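PDB 6EF6: aminoglycoside phosphotransferase from Mycobacterium smegmatis, which phosphorylates (S)-1-amino-2-propanol, serving as the aminopropanol kinase of the aminoacetone utilization microcompartment. Local coordinates for residues 230-235 with 262-267; 271-276 with 309-314; 153-158 with 287-292; 95-100 with 248-253. One frame throughout, in Å; residues are numbered along the deposited sequence. Where two conformers were deposited one is given.

Contact 1: residues 230-235 with 262-267; sequences ADLRLA and FYDFGT. With NA (sodium ion), chain D.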
# COMPACT_ATOMS: atom_id res chain seq x y z
N ALA A 230 -3.50 -2.46 -2.28
CA ALA A 230 -2.29 -3.19 -1.89
C ALA A 230 -1.37 -2.40 -0.98
O ALA A 230 -0.28 -2.88 -0.69
CB ALA A 230 -1.55 -3.77 -3.08
N ASP A 231 -1.79 -1.26 -0.42
CA ASP A 231 -1.02 -0.55 0.61
C ASP A 231 -1.95 0.20 1.56
O ASP A 231 -1.76 1.38 1.86
CB ASP A 231 0.09 0.34 0.05
CG ASP A 231 1.13 0.71 1.11
OD1 ASP A 231 1.22 0.06 2.17
OD2 ASP A 231 1.79 1.75 0.88
N LEU A 232 -2.96 -0.51 2.05
CA LEU A 232 -4.01 0.09 2.89
C LEU A 232 -3.66 0.06 4.37
O LEU A 232 -4.40 -0.42 5.24
CB LEU A 232 -5.34 -0.58 2.61
CG LEU A 232 -5.97 -0.22 1.25
CD1 LEU A 232 -7.18 -1.12 0.96
CD2 LEU A 232 -6.35 1.24 1.19
N ARG A 233 -2.50 0.63 4.62
CA ARG A 233 -2.05 0.98 5.97
C ARG A 233 -2.84 2.15 6.51
O ARG A 233 -3.29 3.01 5.76
CB ARG A 233 -0.60 1.46 5.90
CG ARG A 233 0.33 0.37 5.60
CD ARG A 233 1.76 0.86 5.60
NE ARG A 233 2.13 1.54 4.37
CZ ARG A 233 2.45 2.84 4.26
NH1 ARG A 233 2.45 3.64 5.32
NH2 ARG A 233 2.77 3.34 3.07
N LEU A 234 -2.97 2.24 7.85
CA LEU A 234 -3.68 3.36 8.44
C LEU A 234 -3.13 4.71 7.97
O LEU A 234 -3.87 5.66 7.77
CB LEU A 234 -3.60 3.24 9.97
CG LEU A 234 -4.37 2.08 10.63
CD1 LEU A 234 -3.80 1.81 12.04
CD2 LEU A 234 -5.83 2.36 10.73
N ALA A 235 -1.80 4.79 7.82
CA ALA A 235 -1.15 6.03 7.43
C ALA A 235 -1.57 6.53 6.05
O ALA A 235 -1.38 7.70 5.77
CB ALA A 235 0.37 5.82 7.40
N PHE A 262 -8.11 -10.13 0.22
CA PHE A 262 -7.80 -10.07 1.64
C PHE A 262 -6.34 -9.86 1.97
O PHE A 262 -6.00 -9.62 3.14
CB PHE A 262 -8.56 -11.17 2.39
CG PHE A 262 -10.03 -10.92 2.32
CD1 PHE A 262 -10.55 -9.86 3.08
CD2 PHE A 262 -10.89 -11.59 1.50
CE1 PHE A 262 -11.88 -9.53 3.00
CE2 PHE A 262 -12.22 -11.24 1.41
CZ PHE A 262 -12.70 -10.22 2.16
N TYR A 263 -5.45 -9.84 0.97
CA TYR A 263 -4.12 -9.31 1.23
C TYR A 263 -4.20 -7.87 1.72
O TYR A 263 -3.35 -7.44 2.48
CB TYR A 263 -3.27 -9.45 -0.04
CG TYR A 263 -1.92 -8.77 0.03
CD1 TYR A 263 -0.95 -9.13 0.96
CD2 TYR A 263 -1.62 -7.73 -0.81
CE1 TYR A 263 0.26 -8.48 1.05
CE2 TYR A 263 -0.37 -7.07 -0.75
CZ TYR A 263 0.54 -7.46 0.19
OH TYR A 263 1.74 -6.81 0.26
N ASP A 264 -5.23 -7.11 1.31
CA ASP A 264 -5.36 -5.75 1.84
C ASP A 264 -5.44 -5.73 3.37
O ASP A 264 -4.96 -4.76 4.01
CB ASP A 264 -6.58 -5.06 1.23
CG ASP A 264 -6.37 -4.52 -0.15
OD1 ASP A 264 -5.24 -4.14 -0.53
OD2 ASP A 264 -7.40 -4.42 -0.87
N PHE A 265 -5.99 -6.79 4.00
CA PHE A 265 -5.97 -6.82 5.47
C PHE A 265 -4.54 -6.95 6.01
O PHE A 265 -4.16 -6.32 7.01
CB PHE A 265 -6.84 -7.93 6.10
CG PHE A 265 -6.68 -7.97 7.57
CD1 PHE A 265 -7.13 -6.91 8.35
CD2 PHE A 265 -6.05 -9.05 8.19
CE1 PHE A 265 -6.91 -6.87 9.71
CE2 PHE A 265 -5.84 -9.05 9.57
CZ PHE A 265 -6.30 -7.97 10.33
N GLY A 266 -3.71 -7.80 5.40
CA GLY A 266 -2.31 -7.83 5.81
C GLY A 266 -1.67 -6.47 5.74
O GLY A 266 -0.92 -6.08 6.63
N THR A 267 -2.00 -5.69 4.70
CA THR A 267 -1.39 -4.38 4.60
C THR A 267 -1.87 -3.44 5.73
O THR A 267 -1.13 -2.55 6.11
CB THR A 267 -1.57 -3.74 3.22
OG1 THR A 267 -2.90 -3.23 3.03
CG2 THR A 267 -1.17 -4.67 2.09
NA NA D . 3.10 2.69 -0.65
O HOH W 1 2.28 -5.00 -1.65
O HOH W 2 1.84 2.32 -2.43
O HOH W 3 4.29 4.34 -2.05
O HOH W 4 4.48 1.24 -0.97
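Ala230 and Leu232 pass along one side of helix 263-268: the CA atoms of Ala230 and Asp264 lie 5.5 Å apart, and Leu232 and Thr267 are just as near. The loop corresponds to the catalytic loop of the protein-kinase-like fold: Asp231, between His229 and Asn236, completes the H-x-D-x-x-x-x-N pattern. Leu232 centres an inverse gamma turn, and side chains of the helix receive two of the loop's backbone N-H groups. Ala230 N donates to Asp264 OD1 (3.0 Å), meeting it nearly head-on to the C-O bond, while OD2 of the same carboxylate bonds His158. Leu232 N reaches Thr267 OG1 at 2.9 Å, in a bent bond of 134°. That hydroxyl lies between its own backbone N and carbonyl carbon (chi1 76°), from where it also donates to Asp264 O at 2.7 Å. Thr267 CG2 is left near the rim of one face of the Tyr263 ring, whose OH bonds Arg310. Leu232 CD1 packs 3.7 Å from Asp264 CG. In one of its two conformers Arg233 holds Asp231 side-on, NE to OD1 and NH2 to OD2; Asp231 OD1 also pairs with Arg310, and Asp231 OD2 binds the sodium ion at 2.2 Å.

Contact 2: residues 271-276 with 309-314; sequences FIEHDP and LRRLLL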
# COMPACT_ATOMS: atom_id res chain seq x y z
N PHE A 271 3.94 -3.60 9.51
CA PHE A 271 4.99 -3.29 10.50
C PHE A 271 4.58 -3.53 11.97
O PHE A 271 5.45 -3.46 12.85
CB PHE A 271 5.57 -1.88 10.36
CG PHE A 271 6.23 -1.65 9.04
CD1 PHE A 271 7.40 -2.31 8.70
CD2 PHE A 271 5.64 -0.81 8.09
CE1 PHE A 271 8.03 -2.11 7.47
CE2 PHE A 271 6.27 -0.62 6.86
CZ PHE A 271 7.41 -1.27 6.55
N ILE A 272 3.32 -3.82 12.21
CA ILE A 272 2.74 -3.97 13.53
C ILE A 272 2.08 -5.35 13.69
O ILE A 272 1.27 -5.54 14.60
CB ILE A 272 1.80 -2.79 13.93
CG1 ILE A 272 0.64 -2.62 12.94
CG2 ILE A 272 2.58 -1.51 14.06
CD1 ILE A 272 -0.37 -1.52 13.37
N GLU A 273 2.45 -6.29 12.81
CA GLU A 273 1.83 -7.61 12.76
C GLU A 273 2.03 -8.39 14.04
O GLU A 273 1.26 -9.30 14.34
CB GLU A 273 2.37 -8.42 11.56
CG GLU A 273 2.26 -7.71 10.21
CD GLU A 273 3.42 -6.80 9.80
OE1 GLU A 273 4.32 -6.55 10.65
OE2 GLU A 273 3.40 -6.34 8.67
N HIS A 274 3.11 -8.13 14.77
CA HIS A 274 3.50 -8.83 15.99
C HIS A 274 2.86 -8.24 17.25
O HIS A 274 3.10 -8.72 18.36
CB HIS A 274 5.04 -8.76 16.09
CG HIS A 274 5.53 -7.33 16.15
ND1 HIS A 274 5.52 -6.47 15.06
CD2 HIS A 274 5.93 -6.59 17.21
CE1 HIS A 274 5.95 -5.28 15.45
NE2 HIS A 274 6.19 -5.32 16.75
N ASP A 275 2.05 -7.22 17.12
CA ASP A 275 1.48 -6.62 18.30
C ASP A 275 0.45 -7.57 18.93
O ASP A 275 -0.38 -8.15 18.21
CB ASP A 275 0.80 -5.29 17.90
CG ASP A 275 0.42 -4.46 19.08
OD1 ASP A 275 -0.53 -4.81 19.85
OD2 ASP A 275 1.07 -3.39 19.31
N PRO A 276 0.40 -7.67 20.27
CA PRO A 276 -0.57 -8.58 20.91
C PRO A 276 -2.03 -8.19 20.70
O PRO A 276 -2.91 -9.01 20.97
CB PRO A 276 -0.19 -8.54 22.39
CG PRO A 276 1.13 -7.91 22.43
CD PRO A 276 1.33 -7.08 21.23
N LEU A 309 1.91 -13.19 4.89
CA LEU A 309 2.42 -12.79 3.57
C LEU A 309 2.97 -11.38 3.62
O LEU A 309 4.08 -11.09 3.13
CB LEU A 309 1.28 -12.90 2.53
CG LEU A 309 1.62 -12.45 1.12
CD1 LEU A 309 2.82 -13.13 0.53
CD2 LEU A 309 0.43 -12.59 0.17
N ARG A 310 2.19 -10.44 4.20
CA ARG A 310 2.69 -9.05 4.31
C ARG A 310 3.98 -8.99 5.14
O ARG A 310 4.89 -8.24 4.80
CB ARG A 310 1.60 -8.16 4.94
CG ARG A 310 1.98 -6.72 5.07
CD ARG A 310 2.25 -6.08 3.70
NE ARG A 310 2.24 -4.62 3.77
CZ ARG A 310 2.34 -3.77 2.77
NH1 ARG A 310 2.56 -4.26 1.54
NH2 ARG A 310 2.29 -2.45 2.95
N ARG A 311 4.02 -9.74 6.24
CA ARG A 311 5.21 -9.76 7.09
C ARG A 311 6.45 -10.15 6.31
O ARG A 311 7.49 -9.50 6.42
CB ARG A 311 5.00 -10.73 8.22
CG ARG A 311 6.09 -10.68 9.30
CD ARG A 311 5.96 -9.43 10.19
NE ARG A 311 7.02 -9.37 11.20
CZ ARG A 311 7.01 -8.60 12.28
NH1 ARG A 311 5.94 -7.85 12.52
NH2 ARG A 311 8.00 -8.64 13.13
N LEU A 312 6.39 -11.23 5.51
CA LEU A 312 7.55 -11.66 4.74
C LEU A 312 7.92 -10.62 3.71
O LEU A 312 9.09 -10.38 3.46
CB LEU A 312 7.31 -13.02 4.09
CG LEU A 312 7.19 -14.21 5.03
CD1 LEU A 312 6.90 -15.49 4.19
CD2 LEU A 312 8.46 -14.36 5.81
N LEU A 313 6.91 -10.05 3.03
CA LEU A 313 7.19 -9.00 2.08
C LEU A 313 7.91 -7.82 2.69
O LEU A 313 8.81 -7.24 2.08
CB LEU A 313 5.92 -8.56 1.37
CG LEU A 313 5.46 -9.43 0.24
CD1 LEU A 313 3.99 -9.17 -0.07
CD2 LEU A 313 6.33 -9.27 -1.03
N LEU A 314 7.44 -7.37 3.86
CA LEU A 314 8.08 -6.24 4.52
C LEU A 314 9.45 -6.57 5.07
O LEU A 314 10.32 -5.70 5.12
CB LEU A 314 7.16 -5.66 5.61
CG LEU A 314 5.88 -5.02 5.08
CD1 LEU A 314 5.04 -4.56 6.26
CD2 LEU A 314 6.16 -3.90 4.12
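Phe271 offers one ring face to Leu314, whose CD1 sits 3.9 Å from the ring centroid and almost on the normal, a CH-pi contact. The other methyl of that leucine, CD2, covers one face of the Arg310 guanidinium. Arg311 instead uses its edge. Its NH1 donates to His274 ND1 at 2.9 Å, within the guanidinium plane but tilted from the imidazole plane, the two planes standing 72° apart. The same nitrogen forms a salt bridge with Glu273 OE1 (2.8 Å), approaching from the anti side with carboxylate and guanidinium steeply inclined to each other. A bend in the Glu273 chain (chi2 88°) swings the carboxylate back, and OE2 accepts a weak bond from Phe271 N at 2.9 Å. His274 meets NH1 from the type I turn spanning Ile272 to Asp275. Tyr334 and Ser338 add to the Arg311 site: Ser338 OG accepts from NE, the Tyr334 ring makes a cation-pi contact, Tyr334 O accepts from NH2 and Tyr334 OH bonds Glu273 OE1. Arg310, paired mainly with Asp231, lines the pocket of (2R)-1-methoxypropan-2-amine. A buried arginine-glutamate pair thus ties the connection between helices 263-268 and 278-290 to helix 303-320, within the helical C-terminal lobe of a kinase-like phosphotransferase.

Contact 3: residues 153-158 with 287-292; sequences ITASLH and AGYRSR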
# COMPACT_ATOMS: atom_id res chain seq x y z
N ILE A 153 -13.82 0.99 4.56
CA ILE A 153 -13.35 1.63 3.31
C ILE A 153 -12.72 0.59 2.37
O ILE A 153 -12.97 0.62 1.14
CB ILE A 153 -12.41 2.80 3.64
CG1 ILE A 153 -13.23 3.91 4.31
CG2 ILE A 153 -11.65 3.29 2.35
CD1 ILE A 153 -12.40 5.03 4.92
N THR A 154 -12.01 -0.38 2.94
CA THR A 154 -11.45 -1.45 2.11
C THR A 154 -12.56 -2.22 1.40
O THR A 154 -12.47 -2.52 0.20
CB THR A 154 -10.60 -2.38 2.97
OG1 THR A 154 -9.53 -1.67 3.59
CG2 THR A 154 -10.00 -3.49 2.08
N ALA A 155 -13.64 -2.57 2.12
CA ALA A 155 -14.77 -3.25 1.50
C ALA A 155 -15.33 -2.44 0.35
O ALA A 155 -15.72 -2.99 -0.68
CB ALA A 155 -15.84 -3.53 2.54
N SER A 156 -15.43 -1.13 0.51
CA SER A 156 -15.93 -0.31 -0.59
C SER A 156 -14.99 -0.34 -1.79
O SER A 156 -15.47 -0.30 -2.94
CB SER A 156 -16.08 1.12 -0.14
OG SER A 156 -17.10 1.19 0.84
N LEU A 157 -13.67 -0.36 -1.57
CA LEU A 157 -12.73 -0.50 -2.68
C LEU A 157 -12.88 -1.85 -3.35
O LEU A 157 -12.80 -1.94 -4.59
CB LEU A 157 -11.30 -0.31 -2.18
CG LEU A 157 -10.93 1.13 -1.84
CD1 LEU A 157 -9.60 1.18 -1.10
CD2 LEU A 157 -10.85 2.01 -3.10
N HIS A 158 -13.09 -2.91 -2.60
CA HIS A 158 -13.29 -4.21 -3.19
C HIS A 158 -14.58 -4.25 -3.99
O HIS A 158 -14.63 -4.84 -5.09
CB HIS A 158 -13.32 -5.27 -2.11
CG HIS A 158 -12.01 -5.46 -1.45
ND1 HIS A 158 -11.85 -6.33 -0.40
CD2 HIS A 158 -10.78 -4.97 -1.72
CE1 HIS A 158 -10.59 -6.33 -0.01
NE2 HIS A 158 -9.91 -5.51 -0.79
N ALA A 287 -15.57 -6.23 11.38
CA ALA A 287 -16.88 -5.63 11.61
C ALA A 287 -17.14 -4.48 10.65
O ALA A 287 -18.24 -4.34 10.10
CB ALA A 287 -16.99 -5.13 13.06
N GLY A 288 -16.11 -3.67 10.39
CA GLY A 288 -16.27 -2.57 9.43
C GLY A 288 -16.44 -3.07 8.01
O GLY A 288 -17.34 -2.63 7.28
N TYR A 289 -15.63 -4.05 7.62
CA TYR A 289 -15.72 -4.64 6.29
C TYR A 289 -17.10 -5.20 6.02
O TYR A 289 -17.76 -4.86 5.01
CB TYR A 289 -14.66 -5.73 6.15
CG TYR A 289 -14.47 -6.19 4.72
CD1 TYR A 289 -15.34 -7.03 4.12
CD2 TYR A 289 -13.38 -5.77 3.99
CE1 TYR A 289 -15.17 -7.47 2.80
CE2 TYR A 289 -13.21 -6.17 2.67
CZ TYR A 289 -14.12 -7.00 2.11
OH TYR A 289 -13.99 -7.46 0.79
N ARG A 290 -17.61 -6.02 6.97
CA ARG A 290 -18.88 -6.68 6.77
C ARG A 290 -20.05 -5.72 6.73
O ARG A 290 -21.11 -6.08 6.23
CB ARG A 290 -19.09 -7.75 7.87
CG ARG A 290 -18.22 -8.97 7.70
CD ARG A 290 -18.46 -10.01 8.81
NE ARG A 290 -17.73 -11.26 8.50
CZ ARG A 290 -17.24 -12.11 9.39
NH1 ARG A 290 -17.31 -11.87 10.69
NH2 ARG A 290 -16.64 -13.21 8.96
N SER A 291 -19.89 -4.49 7.22
CA SER A 291 -20.93 -3.48 7.11
C SER A 291 -21.20 -3.08 5.66
O SER A 291 -22.27 -2.54 5.37
CB SER A 291 -20.62 -2.26 7.98
OG SER A 291 -19.73 -1.34 7.36
N ARG A 292 -20.24 -3.32 4.77
CA ARG A 292 -20.36 -2.96 3.35
C ARG A 292 -20.31 -4.13 2.40
O ARG A 292 -20.94 -4.05 1.33
CB ARG A 292 -19.23 -1.98 2.97
CG ARG A 292 -19.37 -0.62 3.57
CD ARG A 292 -20.50 0.18 2.94
NE ARG A 292 -20.86 1.32 3.78
CZ ARG A 292 -20.29 2.51 3.74
NH1 ARG A 292 -19.30 2.77 2.88
NH2 ARG A 292 -20.70 3.47 4.56
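Tyr289 comes first along 287-292 among the residues that grip helix 147-163, and with it two helices of the C-terminal lobe of the kinase-like fold pack closely: the CA atoms of Ala155 and Tyr289 are 5.1 Å apart. At this spacing the residue facing Tyr289 is an alanine, and Ala155 CB points into the centre of one face of the tyrosine ring, 3.6 Å from the centroid and 8° off its normal, a CH-pi contact. The same methyl comes 3.4 Å from Tyr289 O. A chi1 near 180° (-168°) carries the ring out along helix 147-163 to His158. There Tyr289 OH and His158 ND1 share a nearly straight hydrogen bond of 2.7 Å, in which either could be the donor; the hydroxyl lies in the imidazole plane, although the two rings meet obliquely. The imidazole NE2 is engaged by Asp264, and Arg293 donates to the tyrosine hydroxyl. Phe262 and Trp285 add aromatic neighbours around Tyr289. Further along, Arg292 comes back across the contact. Its CB lies 3.8 Å from Ala155 CB, the alanine methyl being thus shared by tyrosine and arginine. Beyond a bend at chi2, the guanidinium finds its strongest partner in Asp96, a salt bridge through NH1; the same NH1 also reaches Ser156 OG, edge-on, in a weak hydrogen bond of 3.4 Å.

Contact 4: residues 95-100 with 248-253; sequences SDVTVP and ITVIDF. With NA (sodium ion), chain D; BEZ (benzoic acid), chain B.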
# COMPACT_ATOMS: atom_id res chain seq x y z
N SER A 95 -17.93 5.59 -6.66
CA SER A 95 -17.88 4.93 -5.37
C SER A 95 -17.97 5.95 -4.24
O SER A 95 -17.74 7.14 -4.44
CB SER A 95 -16.56 4.17 -5.25
OG SER A 95 -15.59 5.00 -4.72
N ASP A 96 -18.28 5.48 -3.04
CA ASP A 96 -18.36 6.40 -1.91
C ASP A 96 -17.03 6.57 -1.22
O ASP A 96 -16.97 7.24 -0.18
CB ASP A 96 -19.43 5.95 -0.92
CG ASP A 96 -19.07 4.67 -0.25
OD1 ASP A 96 -18.62 3.74 -0.95
OD2 ASP A 96 -19.25 4.58 0.99
N VAL A 97 -15.96 6.01 -1.78
CA VAL A 97 -14.61 6.23 -1.26
C VAL A 97 -14.11 7.56 -1.79
O VAL A 97 -14.18 7.82 -3.00
CB VAL A 97 -13.67 5.10 -1.70
CG1 VAL A 97 -12.27 5.29 -1.13
CG2 VAL A 97 -14.21 3.77 -1.23
N THR A 98 -13.56 8.39 -0.90
CA THR A 98 -12.91 9.63 -1.29
C THR A 98 -11.45 9.33 -1.66
O THR A 98 -10.73 8.71 -0.88
CB THR A 98 -12.95 10.61 -0.13
OG1 THR A 98 -14.33 10.79 0.28
CG2 THR A 98 -12.34 11.92 -0.52
N VAL A 99 -11.03 9.78 -2.85
CA VAL A 99 -9.69 9.54 -3.37
C VAL A 99 -9.08 10.84 -3.89
O VAL A 99 -9.80 11.82 -4.04
CB VAL A 99 -9.69 8.44 -4.45
CG1 VAL A 99 -10.25 7.14 -3.93
CG2 VAL A 99 -10.48 8.86 -5.68
N PRO A 100 -7.80 10.87 -4.25
CA PRO A 100 -7.22 12.11 -4.79
C PRO A 100 -7.77 12.45 -6.16
O PRO A 100 -8.15 11.58 -6.94
CB PRO A 100 -5.73 11.79 -4.88
CG PRO A 100 -5.52 10.58 -3.94
CD PRO A 100 -6.79 9.80 -4.13
N ILE A 248 -12.39 11.14 4.97
CA ILE A 248 -11.25 10.23 4.93
C ILE A 248 -10.86 10.02 3.48
O ILE A 248 -11.66 9.48 2.70
CB ILE A 248 -11.58 8.89 5.61
CG1 ILE A 248 -12.09 9.17 7.03
CG2 ILE A 248 -10.38 8.01 5.66
CD1 ILE A 248 -12.95 8.05 7.60
N THR A 249 -9.64 10.41 3.12
CA THR A 249 -9.16 10.25 1.75
C THR A 249 -8.14 9.14 1.67
O THR A 249 -7.13 9.18 2.38
CB THR A 249 -8.52 11.55 1.25
OG1 THR A 249 -9.43 12.64 1.41
CG2 THR A 249 -8.20 11.48 -0.22
N VAL A 250 -8.37 8.16 0.81
CA VAL A 250 -7.40 7.11 0.58
C VAL A 250 -6.37 7.62 -0.40
O VAL A 250 -6.73 8.14 -1.47
CB VAL A 250 -8.09 5.86 -0.01
CG1 VAL A 250 -7.03 4.72 -0.18
CG2 VAL A 250 -9.23 5.40 0.86
N ILE A 251 -5.09 7.57 -0.01
CA ILE A 251 -4.01 8.08 -0.84
C ILE A 251 -3.09 6.92 -1.23
O ILE A 251 -3.23 5.78 -0.76
CB ILE A 251 -3.23 9.22 -0.14
CG1 ILE A 251 -2.50 8.72 1.09
CG2 ILE A 251 -4.17 10.38 0.19
CD1 ILE A 251 -1.34 9.60 1.52
N ASP A 252 -2.10 7.22 -2.07
CA ASP A 252 -0.98 6.32 -2.35
C ASP A 252 -1.45 4.98 -2.91
O ASP A 252 -1.17 3.91 -2.38
CB ASP A 252 -0.11 6.10 -1.11
CG ASP A 252 1.20 5.40 -1.42
OD1 ASP A 252 1.51 5.24 -2.61
OD2 ASP A 252 1.90 4.99 -0.47
N PHE A 253 -2.10 5.09 -4.08
CA PHE A 253 -2.48 3.93 -4.90
C PHE A 253 -1.30 3.39 -5.72
O PHE A 253 -1.50 2.61 -6.66
CB PHE A 253 -3.70 4.26 -5.80
CG PHE A 253 -5.02 4.28 -5.12
CD1 PHE A 253 -5.39 5.34 -4.28
CD2 PHE A 253 -5.98 3.32 -5.40
CE1 PHE A 253 -6.64 5.38 -3.69
CE2 PHE A 253 -7.23 3.38 -4.79
CZ PHE A 253 -7.57 4.39 -3.95
NA NA D . 3.10 2.69 -0.65
C BEZ B . 0.18 9.69 -3.40
O1 BEZ B . -0.38 9.00 -4.24
O2 BEZ B . 1.38 9.43 -3.08
C1 BEZ B . -0.58 10.81 -2.78
C2 BEZ B . -0.17 11.36 -1.57
C3 BEZ B . -0.89 12.41 -1.01
C4 BEZ B . -2.02 12.89 -1.66
C5 BEZ B . -2.43 12.34 -2.87
C6 BEZ B . -1.71 11.30 -3.42
O HOH W 5 -13.39 7.55 1.99
O HOH W 6 -14.80 10.26 3.54
O HOH W 2 1.84 2.32 -2.43
O HOH W 3 4.29 4.34 -2.05
O HOH W 4 4.48 1.24 -0.97
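Val250 N donates to Thr98 O at 3.0 Å (161°), the direct hydrogen bond between the loop 95-100 and strand 248-250. That strand pairs with 237-239 in the small antiparallel sheet of the kinase-like fold and runs into Ile251 and then Asp252-Phe253, where Asp252 probably corresponds to the aspartate of the DFG motif of protein kinases. Val250 O, buried here, has no hydrogen-bonding partner in the model; Pro100 CD comes 3.1 Å from it. Around this core the apolar groups close in: Val97 CG1 touches Val250 CG2 at 3.6 Å, and Val99 CG1 rests 3.8 Å from Phe253 CZ, the two side chains crossing at about a right angle. Water 5 links Thr98 N to Ile248 O. Farther out, Ser95 OG accepts from Val97 N at 3.1 Å, an ST turn that shapes the loop's entry. Phe253 meets His229 and Trp87 edge-to-face, fixing its ring between catalytic loop and helix 78-94. Toward the benzoic acid, Pro100 CG and Ile251 CD1 both pack on its ring, 3.7 Å from C5 and C2 respectively, a position consistent with the nucleotide site of kinases of this fold. Next to that ligand Asp252 directs OD2 to the sodium ion at 2.6 Å, while its OD1 accepts from water 3, which also binds the sodium ion.

Overall arrangement
The centre of contact 1 lies about 6 Å from that of the chain, and each of the other three touches it, their centres 11 Å (contact 2), 12 Å (contact 3) and 14 Å (contact 4) away. Contacts 2 and 4 do not touch, their centres about 24 Å apart and nearest atoms about 8 Å. Helices 263-268 and 278-290, consecutive in the chain, serve contacts 1 and 3; helices 147-163 and 303-320 carry contacts 3 and 2, strand 248-250 contact 4. Contact 3 joins contact 1 through His158 and Asp264, and contact 4 through Arg292 and Asp96. Contact 4 interleaves along the chain with contacts 1 and 3, bringing Asp231 and Asp252 to one sodium ion.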